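Local coordinates for BAR/IMD domain-containing adapter protein 2-like 2 (Mus musculus, PDB 3OK8) that binds phosphoinositides through its I-BAR (IMD) domain and induces planar or gently curved membrane structures, at residues 80-83 with 84-87. Numbering follows the deposited sequence.
Sequences MSDT and QRHL
An i to i+3 salt bridge between Asp82 and Arg85 marks one turn of helix 71-147, a long helix of the I-BAR (IMD) domain. The two side chains run alongside each other, with Asp82 OD1 2.7 Å from Arg85 NH1 in one of the two modelled arginine conformers, so the bridge is probably not held all the time. The pairing is one-pronged and not flat: NH1 meets OD1 from above the carboxylate plane, and the two planar groups stand 63° apart. A bend at chi3 (57°) folds the arginine chain back along the helix and brings one guanidinium face over Asp82 CA, offset toward its rim. Replacing Asp82 by alanine removes the carboxylate, and the guanidinium would probably lose this anchor and turn more freely.

The backbone carries the usual i to i+4 bonds, with Arg85 N giving its hydrogen to Ser81 O at 2.8 Å and Leu87 N to Thr83 O at 2.9 Å. Ser81 O also receives a weak bond from Gln84 NE2 (3.5 Å).

In the IMD, an antiparallel dimer of three-helix bundles, another side of the turn packs into the bundle. Thr83 CG2 and Leu87 CD1 press together at a tight 3.4 Å; with CG2 anti to the backbone N, Thr83 OG1 lies back toward Gln79 O, its hydrogen-bond partner. Met210 of helix 153-217 packs against both side chains, and Phe200 of the second subunit reaches Leu87.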
# COMPACT_ATOMS: atom_id res chain seq x y z
N MET A 80 -8.45 14.16 8.16
CA MET A 80 -7.79 13.44 7.09
C MET A 80 -6.72 12.56 7.69
O MET A 80 -6.59 11.39 7.32
CB MET A 80 -7.18 14.40 6.07
CG MET A 80 -8.16 15.00 5.10
SD MET A 80 -7.37 16.29 4.10
CE MET A 80 -8.64 16.60 2.88
N SER A 81 -5.96 13.11 8.63
CA SER A 81 -4.97 12.30 9.33
C SER A 81 -5.65 11.19 10.14
O SER A 81 -5.21 10.04 10.11
CB SER A 81 -4.09 13.14 10.25
OG SER A 81 -4.78 13.48 11.44
N ASP A 82 -6.71 11.52 10.86
CA ASP A 82 -7.48 10.51 11.57
C ASP A 82 -7.91 9.37 10.64
O ASP A 82 -7.81 8.20 11.01
CB ASP A 82 -8.70 11.14 12.26
CG ASP A 82 -8.30 12.02 13.42
OD1 ASP A 82 -7.09 12.10 13.73
OD2 ASP A 82 -9.20 12.64 14.03
N THR A 83 -8.39 9.72 9.45
CA THR A 83 -8.81 8.71 8.46
C THR A 83 -7.67 7.81 8.03
O THR A 83 -7.81 6.59 7.98
CB THR A 83 -9.37 9.35 7.18
OG1 THR A 83 -10.49 10.17 7.51
CG2 THR A 83 -9.81 8.27 6.18
N GLN A 84 -6.53 8.43 7.70
CA GLN A 84 -5.38 7.66 7.30
C GLN A 84 -4.99 6.74 8.45
O GLN A 84 -4.70 5.56 8.24
CB GLN A 84 -4.23 8.57 6.85
CG GLN A 84 -2.93 7.82 6.57
CD GLN A 84 -2.21 7.45 7.85
OE1 GLN A 84 -1.39 6.53 7.89
NE2 GLN A 84 -2.53 8.17 8.93
N ARG A 85 -5.02 7.24 9.68
CA ARG A 85 -4.72 6.38 10.82
C ARG A 85 -5.61 5.14 10.83
O ARG A 85 -5.15 4.04 11.08
CB ARG A 85 -4.82 7.13 12.14
CG ARG A 85 -4.29 6.36 13.33
CD ARG A 85 -4.06 7.28 14.52
NE ARG A 85 -5.25 8.02 14.93
CZ ARG A 85 -5.39 9.35 14.84
NH1 ARG A 85 -6.50 9.93 15.25
NH2 ARG A 85 -4.40 10.09 14.34
N HIS A 86 -6.90 5.32 10.53
CA HIS A 86 -7.85 4.21 10.52
C HIS A 86 -7.58 3.20 9.42
O HIS A 86 -7.53 2.00 9.68
CB HIS A 86 -9.29 4.71 10.40
CG HIS A 86 -9.72 5.57 11.54
ND1 HIS A 86 -9.63 5.17 12.85
CD2 HIS A 86 -10.26 6.82 11.56
CE1 HIS A 86 -10.09 6.13 13.64
NE2 HIS A 86 -10.47 7.14 12.88
N LEU A 87 -7.42 3.69 8.19
CA LEU A 87 -7.14 2.85 7.02
C LEU A 87 -5.91 2.01 7.26
O LEU A 87 -5.77 0.91 6.73
CB LEU A 87 -6.92 3.70 5.76
CG LEU A 87 -8.14 4.16 4.95
CD1 LEU A 87 -9.11 4.95 5.81
CD2 LEU A 87 -7.70 4.99 3.75